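PDB 1X3L: glycerate 2-kinase from Pyrococcus horikoshii, which catalyses the ATP-dependent phosphorylation of D-glycerate to 2-phosphoglycerate and also accepts other nucleotides or pyrophosphate as phosphate donor. Local coordinates for residues C61-A66 / L192-V197. Residues are numbered along the deposited sequence; the frame is centred on the assembly and turned at random.
Sequences CEMARA and LIISDV
From segment 61-66, M63 is the residue that reaches 192-197, and it does so with the far end of its side chain. M63 SD lies 3.7 Å from I194 CD1, the two side chains meeting tip to tip. The methyl group bends toward L192: the side chain is extended through chi2 (172°) and bent at chi3 (81°), which sets M63 CE 3.5 Å from the carbonyl O of L192 and 4.1 Å from L192 CB. The contact is van der Waals packing, of M63 CE on that carbonyl O and of apolar side chains on one another, and all three residues are buried. In the alternating pattern of a strand, L192 and I194 face the helix while I193 points away. The arrangement is that of a helix packed on a parallel alpha/beta sheet, whose strand 124-129 runs between 51-56 and 188-194; L128 of that strand also touches both M63 and L192. The backbones stay well apart, 8.8 Å between the CA atoms of M63 and L192. Looser and partly open to solvent are E62 and R65, which take no part in the packing: the guanidinium of R65 grips the E62 carboxylate side-on, R65 NH2 to E62 OE1 at 2.7 Å and R65 NE to E62 OE2 at 3.0 Å, while Y24 makes a cation-pi contact with R65.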
ATOM      1  N   CYS A  61     -10.284   2.193  11.026  1.00 34.95           N
ATOM      2  CA  CYS A  61     -10.555   1.853  12.419  1.00 35.32           C
ATOM      3  C   CYS A  61      -9.323   1.371  13.169  1.00 34.19           C
ATOM      4  O   CYS A  61      -9.105   1.753  14.319  1.00 33.36           O
ATOM      5  CB  CYS A  61     -11.655   0.795  12.511  1.00 37.96           C
ATOM      6  SG  CYS A  61     -13.282   1.412  12.029  1.00 43.37           S
ATOM      7  N   GLU A  62      -8.517   0.529  12.533  1.00 32.83           N
ATOM      8  CA  GLU A  62      -7.316   0.045  13.198  1.00 34.14           C
ATOM      9  C   GLU A  62      -6.347   1.195  13.478  1.00 32.78           C
ATOM     10  O   GLU A  62      -5.786   1.287  14.569  1.00 34.80           O
ATOM     11  CB  GLU A  62      -6.642  -1.049  12.364  1.00 36.48           C
ATOM     12  CG  GLU A  62      -7.280  -2.418  12.553  1.00 38.12           C
ATOM     13  CD  GLU A  62      -7.108  -2.945  13.976  1.00 43.92           C
ATOM     14  OE1 GLU A  62      -5.991  -3.398  14.326  1.00 44.63           O
ATOM     15  OE2 GLU A  62      -8.089  -2.898  14.752  1.00 44.93           O
ATOM     16  N   MET A  63      -6.160   2.084  12.509  1.00 31.98           N
ATOM     17  CA  MET A  63      -5.260   3.215  12.710  1.00 32.19           C
ATOM     18  C   MET A  63      -5.811   4.144  13.791  1.00 31.81           C
ATOM     19  O   MET A  63      -5.071   4.607  14.658  1.00 29.51           O
ATOM     20  CB  MET A  63      -5.059   3.969  11.393  1.00 31.94           C
ATOM     21  CG  MET A  63      -4.214   3.185  10.385  1.00 31.81           C
ATOM     22  SD  MET A  63      -4.132   3.919   8.745  1.00 32.79           S
ATOM     23  CE  MET A  63      -2.862   5.190   9.003  1.00 32.00           C
ATOM     24  N   ALA A  64      -7.115   4.394  13.743  1.00 32.61           N
ATOM     25  CA  ALA A  64      -7.778   5.253  14.724  1.00 34.48           C
ATOM     26  C   ALA A  64      -7.645   4.687  16.134  1.00 35.85           C
ATOM     27  O   ALA A  64      -7.441   5.426  17.094  1.00 37.53           O
ATOM     28  CB  ALA A  64      -9.256   5.411  14.367  1.00 33.81           C
ATOM     29  N   ARG A  65      -7.772   3.370  16.254  1.00 36.15           N
ATOM     30  CA  ARG A  65      -7.669   2.704  17.547  1.00 37.56           C
ATOM     31  C   ARG A  65      -6.297   2.952  18.179  1.00 37.86           C
ATOM     32  O   ARG A  65      -6.189   3.145  19.393  1.00 36.79           O
ATOM     33  CB  ARG A  65      -7.920   1.201  17.372  1.00 39.14           C
ATOM     34  CG  ARG A  65      -8.007   0.411  18.666  1.00 43.58           C
ATOM     35  CD  ARG A  65      -8.593  -0.979  18.417  1.00 47.09           C
ATOM     36  NE  ARG A  65      -7.756  -1.805  17.544  1.00 50.97           N
ATOM     37  CZ  ARG A  65      -6.668  -2.463  17.940  1.00 52.06           C
ATOM     38  NH1 ARG A  65      -6.270  -2.401  19.206  1.00 52.54           N
ATOM     39  NH2 ARG A  65      -5.971  -3.180  17.066  1.00 51.57           N
ATOM     40  N   ALA A  66      -5.253   2.961  17.355  1.00 36.99           N
ATOM     41  CA  ALA A  66      -3.899   3.199  17.848  1.00 36.91           C
ATOM     42  C   ALA A  66      -3.780   4.607  18.433  1.00 37.82           C
ATOM     43  O   ALA A  66      -3.181   4.806  19.494  1.00 38.60           O
ATOM     44  CB  ALA A  66      -2.885   3.010  16.716  1.00 36.11           C
ATOM     45  N   LEU A 192      -0.939  10.476   8.593  1.00 27.48           N
ATOM     46  CA  LEU A 192      -0.269   9.184   8.643  1.00 28.15           C
ATOM     47  C   LEU A 192      -0.807   8.364   7.472  1.00 27.66           C
ATOM     48  O   LEU A 192      -2.012   8.118   7.366  1.00 27.56           O
ATOM     49  CB  LEU A 192      -0.548   8.486   9.979  1.00 27.91           C
ATOM     50  CG  LEU A 192      -0.230   9.322  11.232  1.00 29.71           C
ATOM     51  CD1 LEU A 192      -0.410   8.460  12.479  1.00 27.24           C
ATOM     52  CD2 LEU A 192       1.203   9.862  11.156  1.00 26.44           C
ATOM     53  N   ILE A 193       0.092   7.947   6.592  1.00 25.81           N
ATOM     54  CA  ILE A 193      -0.306   7.206   5.401  1.00 26.52           C
ATOM     55  C   ILE A 193       0.320   5.816   5.274  1.00 26.85           C
ATOM     56  O   ILE A 193       1.470   5.599   5.649  1.00 26.86           O
ATOM     57  CB  ILE A 193       0.064   8.016   4.138  1.00 23.84           C
ATOM     58  CG1 ILE A 193      -0.476   9.442   4.269  1.00 23.23           C
ATOM     59  CG2 ILE A 193      -0.502   7.345   2.891  1.00 22.81           C
ATOM     60  CD1 ILE A 193       0.053  10.408   3.217  1.00 23.73           C
ATOM     61  N   ILE A 194      -0.462   4.881   4.746  1.00 27.11           N
ATOM     62  CA  ILE A 194      -0.002   3.520   4.506  1.00 27.19           C
ATOM     63  C   ILE A 194      -0.066   3.372   2.995  1.00 26.78           C
ATOM     64  O   ILE A 194      -1.090   3.669   2.387  1.00 27.35           O
ATOM     65  CB  ILE A 194      -0.914   2.469   5.168  1.00 29.03           C
ATOM     66  CG1 ILE A 194      -0.767   2.551   6.690  1.00 29.64           C
ATOM     67  CG2 ILE A 194      -0.537   1.058   4.669  1.00 30.70           C
ATOM     68  CD1 ILE A 194      -1.641   1.572   7.447  1.00 32.66           C
ATOM     69  N   SER A 195       1.026   2.921   2.390  1.00 25.88           N
ATOM     70  CA  SER A 195       1.083   2.801   0.942  1.00 27.25           C
ATOM     71  C   SER A 195       1.076   1.402   0.351  1.00 27.24           C
ATOM     72  O   SER A 195       1.927   0.581   0.681  1.00 24.62           O
ATOM     73  CB  SER A 195       2.319   3.523   0.418  1.00 26.42           C
ATOM     74  OG  SER A 195       2.425   3.341  -0.978  1.00 26.65           O
ATOM     75  N   ASP A 196       0.121   1.153  -0.541  1.00 28.70           N
ATOM     76  CA  ASP A 196       0.031  -0.128  -1.231  1.00 31.63           C
ATOM     77  C   ASP A 196       0.395   0.125  -2.692  1.00 32.23           C
ATOM     78  O   ASP A 196       0.038  -0.647  -3.586  1.00 34.11           O
ATOM     79  CB  ASP A 196      -1.384  -0.715  -1.119  1.00 35.01           C
ATOM     80  CG  ASP A 196      -2.448   0.176  -1.745  1.00 37.95           C
ATOM     81  OD1 ASP A 196      -2.118   1.305  -2.170  1.00 37.78           O
ATOM     82  OD2 ASP A 196      -3.622  -0.256  -1.804  1.00 40.02           O
ATOM     83  N   VAL A 197       1.119   1.217  -2.921  1.00 31.10           N
ATOM     84  CA  VAL A 197       1.549   1.605  -4.261  1.00 32.62           C
ATOM     85  C   VAL A 197       3.066   1.461  -4.420  1.00 32.16           C
ATOM     86  O   VAL A 197       3.831   2.046  -3.652  1.00 32.05           O
ATOM     87  CB  VAL A 197       1.175   3.082  -4.560  1.00 33.67           C
ATOM     88  CG1 VAL A 197       1.663   3.480  -5.952  1.00 35.67           C
ATOM     89  CG2 VAL A 197      -0.329   3.272  -4.446  1.00 35.23           C
TER